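Local atomic coordinates of methionine gamma-lyase (PDB entry 1E5E), a protein that belongs to the Cys/Met metabolism family of pyridoxal-phosphate-dependent enzymes and assembles as four copies of one chain. Residues 9-14 with 71-76; 138-143 with 167-172; 190-195 with 262-267; 268-273 with 382-387; 314-319 with 324-329. All coordinates share one frame; numbering follows the deposited sequence. Where two conformers were deposited one is given.

How the contacts relate
From the N terminus, contact 1 closes the first loop by bringing helix 8-14 onto helix 62-75. Contact 2 follows in series, a short loop joining helices 139-143 and 166-174 beside the large seven-stranded sheet. Contact 3 then ties the loop after strand 180-184 to helix 260-279, and meets contact 1 through N194 and E75, whose side chains are probably hydrogen-bonded. The same helix carries on into contact 4, where helix 381-396 near the C terminus lies against it. Contact 5, joining strand 311-316 to helix 319-328, is nested inside the long loop that contact 4 closes; their centres are about 18 Å apart. None of the loops cross.

Contact 1 (9-14 with 71-76); sequences ATACIH and IAFLEK
A11 and L74 mark the approach of helix 8-14 to helix 62-75, their CA atoms 7.1 Å apart and the segment axes nearly antiparallel at 165°. All the contacts across are apolar. The methyl CB of A11 points at the other helix and meets two side chains there, 3.7 Å from F73 CE1 and 3.8 Å from L74 CD2; it comes to the phenyl ring obliquely. F73 carries its ring toward A11 with CG anti to the backbone N (chi1 -177°). L74 divides its branches, CD2 going to A11 while CD1 lies 4.1 Å from C12 CB. Polar and cation-pi interactions turn elsewhere: E75 binds N185, N194 and H205, and R5 makes a cation-pi contact with F73. From helix 8-14, T10 and H14 bond to residues of the second subunit, among them E383 and E379. With no hydrogen bond spanning the two segments, their association rests on dispersion and the burial of apolar groups: a methyl, a phenyl ring and leucine branches.

Contact 2 (138-143 with 167-172); sequences GEVKKH and ERVCKD
Helices 139-143 and 166-174 pack side by side on one sheet of the fold, almost parallel and crossing at -19°, with V140 and K141 meeting D172. G138 is the N-cap residue of the first helix. Its backbone N gives a hydrogen bond to water 1, which in turn donates to D172 OD2, both at 2.7 Å. Water 2 makes a second bridge, accepting from K141 N at 2.8 Å and donating to the same D172 OD2, although that last distance is short enough to be doubtful. OD2 is thus linked through water 1 to the N-cap amide and, less certainly, through water 2 to that of K141; the positive end of the helix dipole would probably steady its charge. Below this polar layer the packing is apolar: V140 CG1 lies 4.0 Å from D172 CB, the two side chains slanting across each other, while V140 CG2 stands 4.2 Å from V169 CG1. Beneath the helices, V140 rests on I132 of the edge strand 128-132, and V169 on V151 and F153 of strand 148-154, so both cover one sheet; no other subunit touches either segment.

Contact 3 (190-195 with 262-267); sequences PMITNP and IRMKAE
M191, in an irregular loop, and M264, on helix 260-279, bring the two backbones together with their CA atoms 7.3 Å apart. The methionines meet through their inner methylenes, CG of M191 lying 4.0 Å from CG of M264, and beyond this point the chains diverge. The end of M191 leads away from the helix segment. M264 is folded (chi2 -48°, chi3 -65°), which carries its methyl CE to 3.7 Å from I192 CD1, and the two chains meet at about a right angle. The contact is buried and apolar throughout, without a hydrogen bond between the segments. The side chain of M264, which also touches Y210, is about 13 Å from the bound N-(hydroxy{3-hydroxy-2-methyl-5-[(phosphonooxy)methyl]pyridin-4-yl}methyl)norvaline. I192 reaches S268 one turn further along helix 260-279, and M191 packs on L260 and N261 of that helix and on L74 of helix 62-75. The loop, lying between strands 180-184 and 202-206, is thereby held against two helices.

Contact 4 (268-273 with 382-387); sequences SENAMK and DELIAD
L384 and I385 carry the contact from helix 381-396, meeting N270 and K273 on helix 260-279; the nearest CA pairs are N270 with L384 at 8.7 Å and K273 with I385 at 8.2 Å. At the start of the second segment, D382 OD1 is 6.7 Å from K273 NZ, too far for an ion pair, though the opposite charges may attract one another weakly. E383 faces another way and bonds to T7 and T10 of the second subunit. L384 then points at the partner helix, its CD1 standing 4.2 Å from N270 ND2. That amide nitrogen is hydrogen-bonded to the backbone oxygens of G377 and E379, which fix the group that L384 packs against. I385 follows, presenting CD1 at 4.0 Å from K273 O and 4.4 Å from K273 CB. Further on, D387 turns its carboxylate to the backbone amides of K331, L332 and I333. The C-terminal helix 381-396 thus packs on the long helix 260-279 through a few van der Waals contacts of aliphatic groups, with no hydrogen bond between the two segments. Beyond them the packing continues, A381 touching N270 and K273, L384 lying on V274 and I385 on Y277.

Contact 5 (314-319 with 324-329); sequences FILKSG and KKLLDN
L326 is the meeting point of the contact: its CD2 lies 3.9 Å from F314 CE2 and 4.1 Å from L316 CD1. The methyl comes to the phenylalanine ring at its edge, near the ring plane, and CZ of F314 is 4.0 Å from the same L326 CD2. F314 and L326 reach for each other from opposite directions, whereas L316 slants across L326, adding an approach of its CD1 to L326 CB at 4.2 Å. CG of F314 sits between the backbone N and the carbonyl carbon (chi1 61°), which swings the ring toward the helix. L316 CD2 also lies at the edge of that ring, so both leucines touch its rim. In the next shell, a type I turn from L316 to G319, closed by a hydrogen bond of G319 N to L316 O of 3.0 Å, leads the chain from strand 311-316 straight into helix 319-328, which packs L326 onto the strand's side chains. Further along this helix, L327 packs on C40 and D328 on N39 of the third subunit. Strands 284-288 and 371-375 flank strand 311-316, giving V287 and I372 as neighbours of F314; from helix 381-396, L392 touches L316 and L326, and L395 touches L316.

Contact 1 (9-14 with 71-76)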
# COMPACT_ATOMS: atom_id res chain seq x y z
N ALA A 9 -18.35 17.52 -11.40
CA ALA A 9 -16.94 17.85 -11.57
C ALA A 9 -16.28 18.24 -10.24
O ALA A 9 -15.16 17.82 -10.02
CB ALA A 9 -16.70 18.99 -12.57
N THR A 10 -17.04 18.81 -9.31
CA THR A 10 -16.47 19.14 -8.00
C THR A 10 -16.67 18.00 -7.02
O THR A 10 -15.80 17.65 -6.23
CB THR A 10 -17.12 20.44 -7.48
OG1 THR A 10 -16.76 21.46 -8.46
CG2 THR A 10 -16.68 20.81 -6.08
N ALA A 11 -17.83 17.37 -7.12
CA ALA A 11 -18.21 16.33 -6.22
C ALA A 11 -17.33 15.10 -6.33
O ALA A 11 -17.13 14.45 -5.29
CB ALA A 11 -19.66 15.91 -6.47
N CYS A 12 -16.78 14.77 -7.47
CA CYS A 12 -15.93 13.57 -7.48
C CYS A 12 -14.66 13.79 -6.66
O CYS A 12 -14.07 12.79 -6.22
CB CYS A 12 -15.62 13.07 -8.90
SG CYS A 12 -14.72 14.27 -9.84
N ILE A 13 -14.31 15.04 -6.35
CA ILE A 13 -13.25 15.35 -5.41
C ILE A 13 -13.83 15.69 -4.04
O ILE A 13 -13.26 15.17 -3.07
CB ILE A 13 -12.44 16.56 -5.89
CG1 ILE A 13 -11.75 16.19 -7.22
CG2 ILE A 13 -11.39 17.11 -4.94
CD1 ILE A 13 -11.53 17.47 -8.00
N HIS A 14 -14.87 16.53 -3.95
CA HIS A 14 -15.33 17.02 -2.66
C HIS A 14 -16.65 16.53 -2.07
O HIS A 14 -16.99 16.97 -0.97
CB HIS A 14 -15.43 18.57 -2.74
CG HIS A 14 -14.16 19.28 -3.11
ND1 HIS A 14 -13.19 19.53 -2.16
CD2 HIS A 14 -13.67 19.77 -4.27
CE1 HIS A 14 -12.18 20.16 -2.71
NE2 HIS A 14 -12.44 20.32 -3.98
N ILE A 71 -19.84 8.07 -3.90
CA ILE A 71 -20.53 7.43 -5.02
C ILE A 71 -22.05 7.58 -4.89
O ILE A 71 -22.71 7.86 -5.90
CB ILE A 71 -20.21 5.92 -5.13
CG1 ILE A 71 -18.70 5.65 -5.36
CG2 ILE A 71 -21.04 5.21 -6.18
CD1 ILE A 71 -18.21 6.21 -6.68
N ALA A 72 -22.59 7.43 -3.68
CA ALA A 72 -24.03 7.62 -3.47
C ALA A 72 -24.41 9.06 -3.87
O ALA A 72 -25.45 9.26 -4.47
CB ALA A 72 -24.46 7.55 -2.01
N PHE A 73 -23.54 10.04 -3.55
CA PHE A 73 -23.83 11.41 -3.98
C PHE A 73 -23.83 11.50 -5.51
O PHE A 73 -24.78 12.07 -6.09
CB PHE A 73 -22.85 12.41 -3.36
CG PHE A 73 -23.17 13.83 -3.72
CD1 PHE A 73 -22.76 14.37 -4.92
CD2 PHE A 73 -23.90 14.60 -2.84
CE1 PHE A 73 -23.14 15.66 -5.28
CE2 PHE A 73 -24.23 15.92 -3.16
CZ PHE A 73 -23.85 16.43 -4.40
N LEU A 74 -22.79 10.95 -6.15
CA LEU A 74 -22.70 11.01 -7.61
C LEU A 74 -23.84 10.29 -8.33
O LEU A 74 -24.22 10.75 -9.41
CB LEU A 74 -21.34 10.47 -8.10
CG LEU A 74 -20.16 11.39 -7.67
CD1 LEU A 74 -18.82 10.69 -7.93
CD2 LEU A 74 -20.20 12.71 -8.44
N GLU A 75 -24.42 9.22 -7.77
CA GLU A 75 -25.52 8.51 -8.37
C GLU A 75 -26.90 9.00 -7.94
O GLU A 75 -27.95 8.48 -8.31
CB GLU A 75 -25.37 7.01 -8.09
CG GLU A 75 -24.25 6.39 -8.95
CD GLU A 75 -24.69 6.17 -10.41
OE1 GLU A 75 -25.71 6.78 -10.83
OE2 GLU A 75 -24.02 5.46 -11.18
N LYS A 76 -26.94 9.93 -7.02
CA LYS A 76 -28.10 10.49 -6.37
C LYS A 76 -28.90 9.41 -5.66
O LYS A 76 -30.14 9.39 -5.76
CB LYS A 76 -28.94 11.28 -7.39
CG LYS A 76 -28.23 12.47 -8.03
CD LYS A 76 -29.16 13.10 -9.09
CE LYS A 76 -28.70 14.52 -9.38
NZ LYS A 76 -29.15 15.01 -10.73

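Contact 2 (138-143 with 167-172)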
# COMPACT_ATOMS: atom_id res chain seq x y z
N GLY A 138 -42.79 -4.18 -24.99
CA GLY A 138 -43.60 -5.32 -24.60
C GLY A 138 -42.91 -6.52 -23.98
O GLY A 138 -43.48 -7.22 -23.14
N GLU A 139 -41.66 -6.81 -24.33
CA GLU A 139 -41.05 -8.02 -23.78
C GLU A 139 -41.03 -8.09 -22.26
O GLU A 139 -41.28 -9.18 -21.74
CB GLU A 139 -39.69 -8.24 -24.42
CG GLU A 139 -39.74 -8.56 -25.90
CD GLU A 139 -40.56 -9.82 -26.16
OE1 GLU A 139 -40.06 -10.93 -25.90
OE2 GLU A 139 -41.73 -9.64 -26.57
N VAL A 140 -40.83 -6.99 -21.56
CA VAL A 140 -40.77 -7.02 -20.11
C VAL A 140 -42.12 -7.41 -19.54
O VAL A 140 -42.23 -8.46 -18.90
CB VAL A 140 -40.32 -5.67 -19.50
CG1 VAL A 140 -40.56 -5.68 -17.99
CG2 VAL A 140 -38.85 -5.41 -19.81
N LYS A 141 -43.13 -6.61 -19.83
CA LYS A 141 -44.46 -6.89 -19.35
C LYS A 141 -44.94 -8.29 -19.71
O LYS A 141 -45.53 -8.98 -18.86
CB LYS A 141 -45.49 -5.86 -19.84
CG LYS A 141 -46.29 -5.34 -18.65
CD LYS A 141 -47.71 -4.93 -19.03
CE LYS A 141 -48.60 -4.91 -17.79
NZ LYS A 141 -48.38 -6.14 -16.96
N LYS A 142 -44.64 -8.79 -20.91
CA LYS A 142 -45.09 -10.13 -21.27
C LYS A 142 -44.46 -11.23 -20.42
O LYS A 142 -45.02 -12.34 -20.31
CB LYS A 142 -44.80 -10.42 -22.75
CG LYS A 142 -45.75 -9.71 -23.70
CD LYS A 142 -45.26 -9.73 -25.15
CE LYS A 142 -46.14 -8.78 -25.98
NZ LYS A 142 -45.48 -8.44 -27.28
N HIS A 143 -43.26 -11.00 -19.86
CA HIS A 143 -42.64 -12.08 -19.10
C HIS A 143 -42.86 -11.97 -17.62
O HIS A 143 -42.36 -12.83 -16.88
CB HIS A 143 -41.15 -12.12 -19.40
CG HIS A 143 -40.95 -12.59 -20.81
ND1 HIS A 143 -41.02 -11.73 -21.88
CD2 HIS A 143 -40.66 -13.82 -21.28
CE1 HIS A 143 -40.77 -12.41 -22.99
NE2 HIS A 143 -40.57 -13.67 -22.65
N GLU A 167 -36.53 4.29 -18.87
CA GLU A 167 -37.83 4.75 -18.37
C GLU A 167 -38.96 3.77 -18.74
O GLU A 167 -39.77 3.41 -17.89
CB GLU A 167 -38.17 6.13 -18.87
CG GLU A 167 -39.40 6.67 -18.15
CD GLU A 167 -39.53 8.16 -18.35
OE1 GLU A 167 -38.68 8.80 -19.01
OE2 GLU A 167 -40.48 8.72 -17.77
N ARG A 168 -38.92 3.29 -19.98
CA ARG A 168 -39.89 2.34 -20.45
C ARG A 168 -39.86 1.02 -19.69
O ARG A 168 -40.93 0.53 -19.32
CB ARG A 168 -39.74 1.96 -21.94
CG ARG A 168 -41.09 1.35 -22.38
CD ARG A 168 -41.15 1.17 -23.90
NE ARG A 168 -40.18 0.12 -24.28
CZ ARG A 168 -39.20 0.44 -25.14
NH1 ARG A 168 -39.08 1.67 -25.65
NH2 ARG A 168 -38.35 -0.53 -25.45
N VAL A 169 -38.64 0.48 -19.50
CA VAL A 169 -38.50 -0.76 -18.79
C VAL A 169 -39.03 -0.56 -17.37
O VAL A 169 -39.71 -1.45 -16.84
CB VAL A 169 -37.04 -1.23 -18.80
CG1 VAL A 169 -36.75 -2.34 -17.80
CG2 VAL A 169 -36.60 -1.67 -20.21
N CYS A 170 -38.70 0.55 -16.72
CA CYS A 170 -39.16 0.75 -15.36
C CYS A 170 -40.68 0.85 -15.27
O CYS A 170 -41.27 0.26 -14.37
CB CYS A 170 -38.48 1.98 -14.72
SG CYS A 170 -36.72 1.66 -14.44
N LYS A 171 -41.31 1.59 -16.18
CA LYS A 171 -42.79 1.68 -16.11
C LYS A 171 -43.42 0.32 -16.31
O LYS A 171 -44.26 -0.08 -15.53
CB LYS A 171 -43.34 2.67 -17.13
CG LYS A 171 -42.87 4.11 -16.80
CD LYS A 171 -43.36 4.92 -18.00
CE LYS A 171 -43.16 6.42 -17.89
NZ LYS A 171 -43.26 6.98 -19.29
N ASP A 172 -42.93 -0.49 -17.24
CA ASP A 172 -43.42 -1.86 -17.36
C ASP A 172 -43.16 -2.73 -16.13
O ASP A 172 -44.05 -3.47 -15.67
CB ASP A 172 -42.82 -2.46 -18.64
CG ASP A 172 -43.41 -1.78 -19.88
OD1 ASP A 172 -44.28 -0.88 -19.89
OD2 ASP A 172 -42.90 -2.14 -20.96
O HOH W 1 -43.20 -1.83 -23.66
O HOH W 2 -42.72 -4.47 -21.61

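Contact 3 (190-195 with 262-267)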
# COMPACT_ATOMS: atom_id res chain seq x y z
N PRO A 190 -21.20 7.25 -13.14
CA PRO A 190 -22.11 8.24 -12.63
C PRO A 190 -21.90 9.57 -13.33
O PRO A 190 -22.77 10.45 -13.21
CB PRO A 190 -21.78 8.39 -11.13
CG PRO A 190 -20.99 7.18 -10.77
CD PRO A 190 -20.33 6.70 -12.05
N MET A 191 -20.84 9.73 -14.12
CA MET A 191 -20.64 10.99 -14.80
C MET A 191 -21.53 11.03 -16.04
O MET A 191 -21.73 12.13 -16.52
CB MET A 191 -19.23 11.18 -15.33
CG MET A 191 -18.13 11.50 -14.37
SD MET A 191 -18.53 12.90 -13.28
CE MET A 191 -19.00 11.93 -11.87
N ILE A 192 -21.96 9.89 -16.55
CA ILE A 192 -22.65 9.93 -17.84
C ILE A 192 -24.14 9.70 -17.58
O ILE A 192 -24.98 10.33 -18.20
CB ILE A 192 -22.04 8.89 -18.81
CG1 ILE A 192 -20.69 9.43 -19.35
CG2 ILE A 192 -23.00 8.55 -19.94
CD1 ILE A 192 -19.97 8.51 -20.30
N THR A 193 -24.43 8.78 -16.70
CA THR A 193 -25.81 8.45 -16.38
C THR A 193 -26.08 8.24 -14.91
O THR A 193 -25.30 7.58 -14.22
CB THR A 193 -26.21 7.13 -17.11
OG1 THR A 193 -26.17 7.33 -18.54
CG2 THR A 193 -27.66 6.78 -16.80
N ASN A 194 -27.22 8.69 -14.44
CA ASN A 194 -27.73 8.38 -13.10
C ASN A 194 -29.03 7.63 -13.35
O ASN A 194 -30.13 8.20 -13.48
CB ASN A 194 -28.00 9.65 -12.29
CG ASN A 194 -26.73 10.38 -11.90
OD1 ASN A 194 -26.73 11.59 -11.64
ND2 ASN A 194 -25.57 9.70 -11.84
N PRO A 195 -29.00 6.30 -13.46
CA PRO A 195 -30.18 5.53 -13.80
C PRO A 195 -31.37 5.75 -12.89
O PRO A 195 -32.50 5.65 -13.44
CB PRO A 195 -29.72 4.08 -13.83
CG PRO A 195 -28.21 4.19 -13.99
CD PRO A 195 -27.78 5.46 -13.35
N ILE A 262 -12.64 14.38 -15.51
CA ILE A 262 -11.78 14.76 -16.62
C ILE A 262 -11.38 13.57 -17.48
O ILE A 262 -11.11 13.78 -18.65
CB ILE A 262 -10.51 15.55 -16.20
CG1 ILE A 262 -9.70 14.74 -15.18
CG2 ILE A 262 -10.93 16.90 -15.62
CD1 ILE A 262 -8.34 15.37 -14.87
N ARG A 263 -11.34 12.39 -16.95
CA ARG A 263 -11.05 11.17 -17.70
C ARG A 263 -12.23 10.77 -18.60
O ARG A 263 -12.08 10.54 -19.82
CB ARG A 263 -10.79 9.99 -16.72
CG ARG A 263 -9.42 10.02 -16.08
CD ARG A 263 -9.08 8.78 -15.27
NE ARG A 263 -9.82 8.61 -14.02
CZ ARG A 263 -10.88 7.83 -13.88
NH1 ARG A 263 -11.36 7.14 -14.92
NH2 ARG A 263 -11.44 7.72 -12.68
N MET A 264 -13.44 10.80 -18.07
CA MET A 264 -14.62 10.45 -18.87
C MET A 264 -14.77 11.41 -20.06
O MET A 264 -15.11 10.96 -21.16
CB MET A 264 -15.95 10.43 -18.11
CG MET A 264 -16.07 9.36 -17.04
SD MET A 264 -15.58 7.71 -17.61
CE MET A 264 -16.78 7.31 -18.86
N LYS A 265 -14.56 12.69 -19.85
CA LYS A 265 -14.64 13.68 -20.90
C LYS A 265 -13.57 13.41 -21.95
O LYS A 265 -13.90 13.34 -23.11
CB LYS A 265 -14.45 15.14 -20.44
CG LYS A 265 -15.57 15.51 -19.48
CD LYS A 265 -15.50 16.97 -19.02
CE LYS A 265 -16.93 17.39 -18.65
NZ LYS A 265 -16.94 18.78 -18.10
N ALA A 266 -12.33 13.31 -21.48
CA ALA A 266 -11.24 13.04 -22.42
C ALA A 266 -11.45 11.71 -23.14
O ALA A 266 -11.21 11.68 -24.35
CB ALA A 266 -9.92 13.01 -21.66
N GLU A 267 -11.92 10.67 -22.43
CA GLU A 267 -12.12 9.39 -23.12
C GLU A 267 -13.27 9.41 -24.12
O GLU A 267 -13.18 8.72 -25.16
CB GLU A 267 -12.30 8.25 -22.08
CG GLU A 267 -11.00 8.04 -21.32
CD GLU A 267 -11.02 7.27 -20.03
OE1 GLU A 267 -12.07 6.74 -19.64
OE2 GLU A 267 -9.93 7.19 -19.36

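Contact 4 (268-273 with 382-387)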
# COMPACT_ATOMS: atom_id res chain seq x y z
N SER A 268 -14.37 10.07 -23.85
CA SER A 268 -15.53 10.21 -24.72
C SER A 268 -15.16 10.97 -26.01
O SER A 268 -15.49 10.58 -27.14
CB SER A 268 -16.63 10.96 -23.95
OG SER A 268 -17.16 10.06 -22.91
N GLU A 269 -14.41 12.06 -25.85
CA GLU A 269 -13.95 12.88 -26.94
C GLU A 269 -13.04 12.06 -27.86
O GLU A 269 -13.29 12.06 -29.07
CB GLU A 269 -13.19 14.13 -26.51
CG GLU A 269 -14.04 15.11 -25.77
CD GLU A 269 -13.31 16.12 -24.90
OE1 GLU A 269 -13.99 17.04 -24.36
OE2 GLU A 269 -12.10 15.97 -24.58
N ASN A 270 -12.13 11.29 -27.27
CA ASN A 270 -11.28 10.44 -28.05
C ASN A 270 -12.09 9.37 -28.80
O ASN A 270 -11.82 9.06 -29.96
CB ASN A 270 -10.22 9.73 -27.21
CG ASN A 270 -8.98 10.53 -26.90
OD1 ASN A 270 -8.69 11.56 -27.52
ND2 ASN A 270 -8.20 10.01 -25.95
N ALA A 271 -13.03 8.78 -28.09
CA ALA A 271 -13.84 7.71 -28.63
C ALA A 271 -14.67 8.19 -29.83
O ALA A 271 -14.69 7.51 -30.85
CB ALA A 271 -14.81 7.11 -27.59
N MET A 272 -15.23 9.40 -29.74
CA MET A 272 -15.96 9.90 -30.92
C MET A 272 -14.99 9.93 -32.10
O MET A 272 -15.38 9.47 -33.19
CB MET A 272 -16.60 11.26 -30.68
CG MET A 272 -17.41 11.80 -31.86
SD MET A 272 -18.77 10.73 -32.38
CE MET A 272 -20.06 11.12 -31.23
N LYS A 273 -13.75 10.42 -31.94
CA LYS A 273 -12.85 10.49 -33.09
C LYS A 273 -12.49 9.10 -33.61
O LYS A 273 -12.50 8.87 -34.82
CB LYS A 273 -11.54 11.23 -32.79
CG LYS A 273 -11.78 12.69 -32.47
CD LYS A 273 -10.61 13.36 -31.78
CE LYS A 273 -10.94 14.86 -31.54
NZ LYS A 273 -9.79 15.41 -30.76
N ASP A 382 -4.89 11.04 -32.46
CA ASP A 382 -4.20 10.75 -33.72
C ASP A 382 -3.27 9.54 -33.62
O ASP A 382 -3.28 8.69 -34.50
CB ASP A 382 -3.40 11.97 -34.21
CG ASP A 382 -4.32 13.07 -34.68
OD1 ASP A 382 -5.46 12.84 -35.13
OD2 ASP A 382 -4.00 14.26 -34.56
N GLU A 383 -2.53 9.41 -32.49
CA GLU A 383 -1.77 8.17 -32.33
C GLU A 383 -2.69 6.96 -32.25
O GLU A 383 -2.32 5.92 -32.83
CB GLU A 383 -0.79 8.24 -31.17
CG GLU A 383 0.43 9.07 -31.54
CD GLU A 383 1.22 9.49 -30.31
OE1 GLU A 383 0.62 9.76 -29.23
OE2 GLU A 383 2.45 9.66 -30.42
N LEU A 384 -3.84 7.02 -31.59
CA LEU A 384 -4.73 5.87 -31.56
C LEU A 384 -5.20 5.52 -32.98
O LEU A 384 -5.26 4.38 -33.40
CB LEU A 384 -5.96 6.18 -30.68
CG LEU A 384 -5.66 6.31 -29.17
CD1 LEU A 384 -6.86 6.86 -28.42
CD2 LEU A 384 -5.25 4.95 -28.60
N ILE A 385 -5.67 6.50 -33.74
CA ILE A 385 -6.17 6.27 -35.10
C ILE A 385 -5.03 5.74 -35.95
O ILE A 385 -5.28 4.75 -36.64
CB ILE A 385 -6.70 7.57 -35.72
CG1 ILE A 385 -8.05 7.92 -35.07
CG2 ILE A 385 -6.80 7.42 -37.24
CD1 ILE A 385 -8.52 9.35 -35.31
N ALA A 386 -3.81 6.28 -35.81
CA ALA A 386 -2.69 5.70 -36.56
C ALA A 386 -2.41 4.25 -36.19
O ALA A 386 -1.95 3.50 -37.06
CB ALA A 386 -1.40 6.53 -36.42
N ASP A 387 -2.67 3.82 -34.94
CA ASP A 387 -2.43 2.41 -34.63
C ASP A 387 -3.47 1.56 -35.36
O ASP A 387 -3.19 0.44 -35.83
CB ASP A 387 -2.51 2.20 -33.11
CG ASP A 387 -1.97 0.88 -32.63
OD1 ASP A 387 -1.11 0.29 -33.32
OD2 ASP A 387 -2.41 0.40 -31.55

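Contact 5 (314-319 with 324-329)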
# COMPACT_ATOMS: atom_id res chain seq x y z
N PHE A 314 -16.96 -3.07 -32.74
CA PHE A 314 -16.98 -3.07 -34.19
C PHE A 314 -16.73 -4.48 -34.69
O PHE A 314 -16.28 -5.42 -34.02
CB PHE A 314 -16.03 -2.07 -34.86
CG PHE A 314 -14.57 -2.29 -34.54
CD1 PHE A 314 -14.04 -1.92 -33.30
CD2 PHE A 314 -13.72 -2.81 -35.47
CE1 PHE A 314 -12.70 -2.12 -33.00
CE2 PHE A 314 -12.36 -3.03 -35.20
CZ PHE A 314 -11.87 -2.67 -33.95
N ILE A 315 -17.22 -4.64 -35.93
CA ILE A 315 -17.12 -5.93 -36.62
C ILE A 315 -16.38 -5.74 -37.93
O ILE A 315 -16.60 -4.79 -38.70
CB ILE A 315 -18.50 -6.56 -36.80
CG1 ILE A 315 -19.33 -6.67 -35.52
CG2 ILE A 315 -18.41 -7.94 -37.45
CD1 ILE A 315 -20.84 -6.81 -35.77
N LEU A 316 -15.37 -6.60 -38.12
CA LEU A 316 -14.60 -6.55 -39.35
C LEU A 316 -15.29 -7.44 -40.41
O LEU A 316 -15.79 -8.52 -40.11
CB LEU A 316 -13.17 -7.03 -39.22
CG LEU A 316 -12.26 -6.26 -38.25
CD1 LEU A 316 -10.92 -7.00 -38.07
CD2 LEU A 316 -12.05 -4.82 -38.65
N LYS A 317 -15.21 -7.00 -41.67
CA LYS A 317 -15.81 -7.76 -42.77
C LYS A 317 -15.08 -9.09 -42.96
O LYS A 317 -15.74 -10.07 -43.26
CB LYS A 317 -15.79 -7.02 -44.10
CG LYS A 317 -16.64 -5.77 -44.20
CD LYS A 317 -16.24 -4.97 -45.45
CE LYS A 317 -17.16 -3.75 -45.56
NZ LYS A 317 -16.63 -2.82 -46.60
N SER A 318 -13.83 -9.23 -42.50
CA SER A 318 -13.14 -10.50 -42.66
C SER A 318 -13.38 -11.41 -41.46
O SER A 318 -12.63 -12.39 -41.35
CB SER A 318 -11.64 -10.31 -42.91
OG SER A 318 -11.11 -9.40 -41.95
N GLY A 319 -14.33 -11.10 -40.58
CA GLY A 319 -14.66 -12.02 -39.52
C GLY A 319 -13.60 -12.32 -38.47
O GLY A 319 -12.80 -11.48 -38.08
N LYS A 324 -8.41 -11.49 -35.25
CA LYS A 324 -7.15 -11.92 -34.66
C LYS A 324 -5.95 -11.21 -35.27
O LYS A 324 -5.07 -10.74 -34.54
CB LYS A 324 -7.01 -13.43 -34.78
CG LYS A 324 -8.06 -14.14 -33.92
CD LYS A 324 -7.63 -15.57 -33.64
CE LYS A 324 -7.85 -16.45 -34.89
NZ LYS A 324 -7.06 -17.73 -34.82
N LYS A 325 -5.93 -11.09 -36.59
CA LYS A 325 -4.80 -10.42 -37.23
C LYS A 325 -4.72 -8.97 -36.77
O LYS A 325 -3.62 -8.42 -36.67
CB LYS A 325 -4.81 -10.47 -38.75
N LEU A 326 -5.86 -8.28 -36.72
CA LEU A 326 -5.80 -6.88 -36.31
C LEU A 326 -5.34 -6.76 -34.86
O LEU A 326 -4.47 -5.96 -34.58
CB LEU A 326 -7.17 -6.21 -36.43
CG LEU A 326 -7.29 -4.80 -35.83
CD1 LEU A 326 -6.48 -3.80 -36.64
CD2 LEU A 326 -8.76 -4.41 -35.74
N LEU A 327 -5.91 -7.57 -33.95
CA LEU A 327 -5.60 -7.49 -32.53
C LEU A 327 -4.16 -7.91 -32.24
O LEU A 327 -3.53 -7.14 -31.52
CB LEU A 327 -6.58 -8.22 -31.64
CG LEU A 327 -7.82 -7.40 -31.20
CD1 LEU A 327 -8.43 -6.54 -32.30
CD2 LEU A 327 -8.84 -8.38 -30.65
N ASP A 328 -3.64 -8.84 -33.05
CA ASP A 328 -2.25 -9.19 -32.86
C ASP A 328 -1.32 -8.15 -33.44
O ASP A 328 -0.15 -8.28 -33.10
CB ASP A 328 -1.91 -10.55 -33.52
CG ASP A 328 -2.70 -11.64 -32.81
OD1 ASP A 328 -3.36 -11.42 -31.78
OD2 ASP A 328 -2.71 -12.80 -33.30
N ASN A 329 -1.71 -7.19 -34.27
CA ASN A 329 -0.71 -6.27 -34.83
C ASN A 329 -0.79 -4.84 -34.31
O ASN A 329 -0.22 -3.87 -34.83
CB ASN A 329 -0.86 -6.37 -36.36
CG ASN A 329 -0.31 -7.71 -36.85
OD1 ASN A 329 0.88 -8.01 -36.66
ND2 ASN A 329 -1.17 -8.61 -37.31